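Local coordinates for DinB-like domain-containing protein (Thermus thermophilus, PDB 2YQY) that is of unknown function but, as a four-helix bundle of the DinB superfamily with an exposed histidine triad, may bind a metal ion, at residues Glu52-Val57 with Ala153-His158; Asp59-Val64 with Ala118-Glu123. One frame throughout, in Å; residues are numbered along the deposited sequence.

Contact 1: Glu52-Val57 with Ala153-His158; sequences EHVALV and AYHEAH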
loop_
_atom_site.group_PDB
_atom_site.type_symbol
_atom_site.label_atom_id
_atom_site.label_comp_id
_atom_site.label_asym_id
_atom_site.label_seq_id
_atom_site.Cartn_x
_atom_site.Cartn_y
_atom_site.Cartn_z
ATOM N N GLU A 52 8.475 -1.780 -3.020
ATOM C CA GLU A 52 8.835 -2.099 -1.632
ATOM C C GLU A 52 8.243 -1.054 -0.680
ATOM O O GLU A 52 7.690 -1.417 0.368
ATOM C CB GLU A 52 10.372 -2.219 -1.476
ATOM C CG GLU A 52 10.818 -2.147 -0.048
ATOM C CD GLU A 52 12.301 -1.896 0.150
ATOM O OE1 GLU A 52 12.999 -1.386 -0.767
ATOM O OE2 GLU A 52 12.776 -2.215 1.267
ATOM N N HIS A 53 8.291 0.225 -1.070
ATOM C CA HIS A 53 7.660 1.303 -0.289
ATOM C C HIS A 53 6.151 1.083 -0.082
ATOM O O HIS A 53 5.651 1.203 1.020
ATOM C CB HIS A 53 7.888 2.660 -0.968
ATOM C CG HIS A 53 7.214 3.814 -0.273
ATOM N ND1 HIS A 53 7.607 4.279 0.961
ATOM C CD2 HIS A 53 6.173 4.593 -0.653
ATOM C CE1 HIS A 53 6.823 5.279 1.328
ATOM N NE2 HIS A 53 5.954 5.501 0.354
ATOM N N VAL A 54 5.442 0.775 -1.161
ATOM C CA VAL A 54 4.046 0.435 -1.090
ATOM C C VAL A 54 3.782 -0.695 -0.064
ATOM O O VAL A 54 2.879 -0.570 0.765
ATOM C CB VAL A 54 3.482 0.053 -2.503
ATOM C CG1 VAL A 54 2.118 -0.657 -2.373
ATOM C CG2 VAL A 54 3.400 1.325 -3.402
ATOM N N ALA A 55 4.528 -1.803 -0.171
ATOM C CA ALA A 55 4.442 -2.900 0.764
ATOM C C ALA A 55 4.692 -2.453 2.224
ATOM O O ALA A 55 3.946 -2.853 3.133
ATOM C CB ALA A 55 5.427 -4.027 0.363
ATOM N N LEU A 56 5.737 -1.660 2.473
ATOM C CA LEU A 56 6.054 -1.273 3.885
ATOM C C LEU A 56 4.892 -0.413 4.469
ATOM O O LEU A 56 4.484 -0.581 5.640
ATOM C CB LEU A 56 7.392 -0.538 3.981
ATOM C CG LEU A 56 8.578 -1.421 3.560
ATOM C CD1 LEU A 56 9.928 -0.639 3.498
ATOM C CD2 LEU A 56 8.678 -2.668 4.469
ATOM N N VAL A 57 4.342 0.468 3.643
ATOM C CA VAL A 57 3.266 1.326 4.109
ATOM C C VAL A 57 2.010 0.487 4.404
ATOM O O VAL A 57 1.285 0.788 5.363
ATOM C CB VAL A 57 3.007 2.508 3.145
ATOM C CG1 VAL A 57 1.706 3.265 3.510
ATOM C CG2 VAL A 57 4.245 3.490 3.141
ATOM N N ALA A 153 -5.426 3.179 0.178
ATOM C CA ALA A 153 -5.948 3.163 -1.213
ATOM C C ALA A 153 -5.311 4.295 -2.056
ATOM O O ALA A 153 -4.857 4.043 -3.162
ATOM C CB ALA A 153 -7.452 3.254 -1.232
ATOM N N TYR A 154 -5.310 5.519 -1.545
ATOM C CA TYR A 154 -4.711 6.675 -2.239
ATOM C C TYR A 154 -3.212 6.448 -2.425
ATOM O O TYR A 154 -2.648 6.789 -3.455
ATOM C CB TYR A 154 -4.999 7.983 -1.473
ATOM C CG TYR A 154 -4.389 9.234 -2.109
ATOM C CD1 TYR A 154 -4.432 9.447 -3.477
ATOM C CD2 TYR A 154 -3.785 10.209 -1.324
ATOM C CE1 TYR A 154 -3.858 10.599 -4.054
ATOM C CE2 TYR A 154 -3.214 11.351 -1.884
ATOM C CZ TYR A 154 -3.254 11.540 -3.232
ATOM O OH TYR A 154 -2.691 12.680 -3.775
ATOM N N HIS A 155 -2.577 5.874 -1.416
ATOM C CA HIS A 155 -1.119 5.671 -1.467
ATOM C C HIS A 155 -0.720 4.755 -2.635
ATOM O O HIS A 155 0.163 5.080 -3.412
ATOM C CB HIS A 155 -0.607 5.061 -0.144
ATOM C CG HIS A 155 0.881 4.963 -0.077
ATOM N ND1 HIS A 155 1.550 3.762 0.009
ATOM C CD2 HIS A 155 1.831 5.922 -0.071
ATOM C CE1 HIS A 155 2.851 3.987 0.048
ATOM N NE2 HIS A 155 3.049 5.289 0.010
ATOM N N GLU A 156 -1.342 3.589 -2.715
ATOM C CA GLU A 156 -1.070 2.697 -3.821
ATOM C C GLU A 156 -1.465 3.307 -5.161
ATOM O O GLU A 156 -0.704 3.137 -6.147
ATOM C CB GLU A 156 -1.732 1.344 -3.657
ATOM C CG GLU A 156 -1.275 0.375 -4.760
ATOM C CD GLU A 156 -1.692 -1.029 -4.479
ATOM O OE1 GLU A 156 -2.916 -1.304 -4.424
ATOM O OE2 GLU A 156 -0.784 -1.868 -4.308
ATOM N N ALA A 157 -2.599 4.037 -5.217
ATOM C CA ALA A 157 -3.003 4.661 -6.485
ATOM C C ALA A 157 -1.943 5.685 -6.937
ATOM O O ALA A 157 -1.535 5.744 -8.098
ATOM C CB ALA A 157 -4.419 5.306 -6.383
ATOM N N HIS A 158 -1.479 6.477 -5.990
ATOM C CA HIS A 158 -0.475 7.483 -6.273
ATOM C C HIS A 158 0.828 6.854 -6.851
ATOM O O HIS A 158 1.377 7.325 -7.882
ATOM C CB HIS A 158 -0.152 8.264 -5.002
ATOM C CG HIS A 158 1.039 9.149 -5.163
ATOM N ND1 HIS A 158 0.941 10.459 -5.582
ATOM C CD2 HIS A 158 2.362 8.890 -5.025
ATOM C CE1 HIS A 158 2.152 10.977 -5.685
ATOM N NE2 HIS A 158 3.035 10.044 -5.366
HETATM O O HOH W 1 0.832 1.302 0.338
#

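Contact 2: Asp59-Val64 with Ala118-Glu123; sequences DSTARV and AFLLEE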
loop_
_atom_site.group_PDB
_atom_site.type_symbol
_atom_site.label_atom_id
_atom_site.label_comp_id
_atom_site.label_asym_id
_atom_site.label_seq_id
_atom_site.Cartn_x
_atom_site.Cartn_y
_atom_site.Cartn_z
ATOM N N ASP A 59 2.060 -2.650 5.401
ATOM C CA ASP A 59 2.393 -3.338 6.650
ATOM C C ASP A 59 2.156 -2.429 7.858
ATOM O O ASP A 59 1.525 -2.819 8.825
ATOM C CB ASP A 59 3.829 -3.862 6.626
ATOM C CG ASP A 59 4.203 -4.560 7.908
ATOM O OD1 ASP A 59 3.936 -5.770 8.012
ATOM O OD2 ASP A 59 4.750 -3.905 8.823
ATOM N N SER A 60 2.654 -1.205 7.752
ATOM C CA SER A 60 2.569 -0.199 8.787
ATOM C C SER A 60 1.069 0.120 9.065
ATOM O O SER A 60 0.598 0.114 10.247
ATOM C CB SER A 60 3.342 1.010 8.270
ATOM O OG SER A 60 3.311 2.029 9.207
ATOM N N THR A 61 0.305 0.310 7.985
ATOM C CA THR A 61 -1.165 0.556 8.089
ATOM C C THR A 61 -1.876 -0.550 8.838
ATOM O O THR A 61 -2.727 -0.310 9.733
ATOM C CB THR A 61 -1.797 0.682 6.686
ATOM O OG1 THR A 61 -1.164 1.776 6.005
ATOM C CG2 THR A 61 -3.340 0.943 6.791
ATOM N N ALA A 62 -1.524 -1.784 8.477
ATOM C CA ALA A 62 -2.099 -2.964 9.145
ATOM C C ALA A 62 -1.815 -2.953 10.652
ATOM O O ALA A 62 -2.687 -3.274 11.454
ATOM C CB ALA A 62 -1.578 -4.213 8.513
ATOM N N ARG A 63 -0.602 -2.572 11.053
ATOM C CA ARG A 63 -0.288 -2.468 12.489
ATOM C C ARG A 63 -1.060 -1.334 13.179
ATOM O O ARG A 63 -1.416 -1.444 14.346
ATOM C CB ARG A 63 1.218 -2.255 12.690
ATOM C CG ARG A 63 2.043 -3.381 12.099
ATOM C CD ARG A 63 3.563 -3.211 12.322
ATOM N NE ARG A 63 4.234 -4.130 11.417
ATOM C CZ ARG A 63 4.394 -5.427 11.666
ATOM N NH1 ARG A 63 4.012 -5.940 12.829
ATOM N NH2 ARG A 63 4.984 -6.210 10.770
ATOM N N VAL A 64 -1.287 -0.230 12.472
ATOM C CA VAL A 64 -2.093 0.879 13.022
ATOM C C VAL A 64 -3.494 0.379 13.251
ATOM O O VAL A 64 -4.083 0.605 14.331
ATOM C CB VAL A 64 -2.095 2.134 12.084
ATOM C CG1 VAL A 64 -3.179 3.142 12.547
ATOM C CG2 VAL A 64 -0.689 2.792 12.046
ATOM N N ALA A 118 -1.730 -9.474 2.593
ATOM C CA ALA A 118 -2.479 -10.474 3.401
ATOM C C ALA A 118 -2.735 -9.948 4.822
ATOM O O ALA A 118 -3.837 -10.069 5.340
ATOM C CB ALA A 118 -1.747 -11.850 3.443
ATOM N N PHE A 119 -1.714 -9.338 5.427
ATOM C CA PHE A 119 -1.771 -8.796 6.791
ATOM C C PHE A 119 -2.782 -7.650 6.821
ATOM O O PHE A 119 -3.661 -7.600 7.671
ATOM C CB PHE A 119 -0.365 -8.296 7.190
ATOM C CG PHE A 119 -0.277 -7.745 8.590
ATOM C CD1 PHE A 119 -1.226 -8.075 9.558
ATOM C CD2 PHE A 119 0.773 -6.904 8.950
ATOM C CE1 PHE A 119 -1.139 -7.546 10.862
ATOM C CE2 PHE A 119 0.866 -6.400 10.244
ATOM C CZ PHE A 119 -0.091 -6.724 11.195
ATOM N N LEU A 120 -2.648 -6.710 5.887
ATOM C CA LEU A 120 -3.622 -5.636 5.803
ATOM C C LEU A 120 -5.081 -6.123 5.685
ATOM O O LEU A 120 -5.967 -5.607 6.389
ATOM C CB LEU A 120 -3.274 -4.680 4.663
ATOM C CG LEU A 120 -4.214 -3.481 4.464
ATOM C CD1 LEU A 120 -4.331 -2.615 5.752
ATOM C CD2 LEU A 120 -3.739 -2.659 3.283
ATOM N N LEU A 121 -5.330 -7.088 4.801
ATOM C CA LEU A 121 -6.660 -7.563 4.581
ATOM C C LEU A 121 -7.231 -8.261 5.844
ATOM O O LEU A 121 -8.447 -8.212 6.099
ATOM C CB LEU A 121 -6.708 -8.506 3.366
ATOM C CG LEU A 121 -6.600 -7.927 1.947
ATOM C CD1 LEU A 121 -6.621 -9.045 0.887
ATOM C CD2 LEU A 121 -7.637 -6.872 1.605
ATOM N N GLU A 122 -6.363 -8.976 6.570
ATOM C CA GLU A 122 -6.766 -9.622 7.812
ATOM C C GLU A 122 -7.244 -8.565 8.818
ATOM O O GLU A 122 -8.249 -8.756 9.499
ATOM C CB GLU A 122 -5.629 -10.487 8.402
ATOM N N GLU A 123 -6.517 -7.453 8.908
ATOM C CA GLU A 123 -6.881 -6.402 9.856
ATOM C C GLU A 123 -8.121 -5.620 9.391
ATOM O O GLU A 123 -8.936 -5.160 10.208
ATOM C CB GLU A 123 -5.695 -5.449 10.095
ATOM C CG GLU A 123 -4.655 -6.009 11.105
ATOM C CD GLU A 123 -5.265 -6.325 12.478
ATOM O OE1 GLU A 123 -6.154 -5.564 12.970
ATOM O OE2 GLU A 123 -4.855 -7.364 13.063
#

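Contact 1: Glu52-Val57 with Ala153-His158
The likely metal site of this DinB-type bundle is built here, where a histidine from helix 47-71 meets the first histidine of an HExxH sequence on helix 153-165; no metal is bound to these histidines in the crystal. The two segments run antiparallel, at 177°, with their axes 10.2 Å apart, and His155 bridges much of that spacing. Its ring hangs on a side chain whose CG is anti to the backbone N, and its two ring nitrogens face different neighbours. On one edge, His53 NE2 lies in the plane of the His155 ring, 2.9 Å from His155 NE2; the ring planes are inclined by 64°, so the pair is oblique. This separation is compatible with two nitrogens turned toward a common ion, though it does not prove one. On the other nitrogen, His155 ND1 is 2.6 Å from a water, which donates a hydrogen bond to Val54 O at 2.8 Å. The water thus ties the imidazole to the facing backbone. Val57 packs over one face: its CG1 makes a CH-pi contact 3.9 Å from the His155 ring centroid, 26° off the normal, while Val57 CG2 lies 3.6 Å above the His53 ring plane, toward its rim. Deeper in, Val54 CG1 packs 3.7 Å from Glu156 OE2. That buried carboxylate is paid for by Arg21, Arg117 and Ser20, an arrangement likely to keep it ionised. His159 meets both histidine rings and probably completes the triad, while Val54 also touches Leu113 of helix 106-126 and Ala153 touches Leu17 of helix 10-30.

Contact 2: Asp59-Val64 with Ala118-Glu123
Phe119 and Ala62 together carry much of this helix-helix contact; the CG of Phe119 is anti to the backbone N (chi1 -179°), which swings the ring across to helix 47-71. Ala62 CB sits over the centre of one ring face, 3.6 Å from the Phe119 centroid and 11° off the normal, a close CH-pi contact. At the ring edge, Asp59 OD1 lies in plane, 3.5 Å from Phe119 CD2. Arg63 leaves its helix pointing away, yet its chain stays extended from CG to NE and the guanidinium turns at the last torsion, so that Phe119 CE2 lies 3.9 Å above the centre of its plane. The guanidinium is held there by a salt bridge, Arg63 NE to Asp59 OD2 at 2.7 Å, with two weak bonds from NH2. An alanine at Phe119 would probably strip Ala62 of its aromatic cover and leave the Asp59-Arg63 pair without its apolar support. Leu120 CD1 packs 3.8 Å from Thr61 CG2, and Glu123, bent at chi2, brings CG to 3.4 Å from Ala62 O while its carboxylate forms a salt bridge with Arg69 of helix 47-71. The axes run roughly parallel, crossing at 24°; the small Ala62 at the closest point is consistent with their 8.3 Å spacing. Beyond them, Thr61 touches Trp148 of helix 145-149 and Leu121 touches helix 10-30.

In the fold
From the N terminus the chain passes through helix 10-30 before entering helix 47-71, which supplies one side of both contacts: 52-57 for contact 1, then 59-64 for contact 2, their centres about 12 Å apart. Contact 2 closes the shorter loop, with 118-123 on helix 106-126; because these two helices point the same way, the connection between them, unmodelled over 73-103, must travel back along the bundle. Contact 1 closes only when the chain reaches 153-158 on helix 153-165, so its 95-residue span encloses the second contact without crossing it. Helix 47-71 is thereby joined to a parallel neighbour and to an antiparallel one.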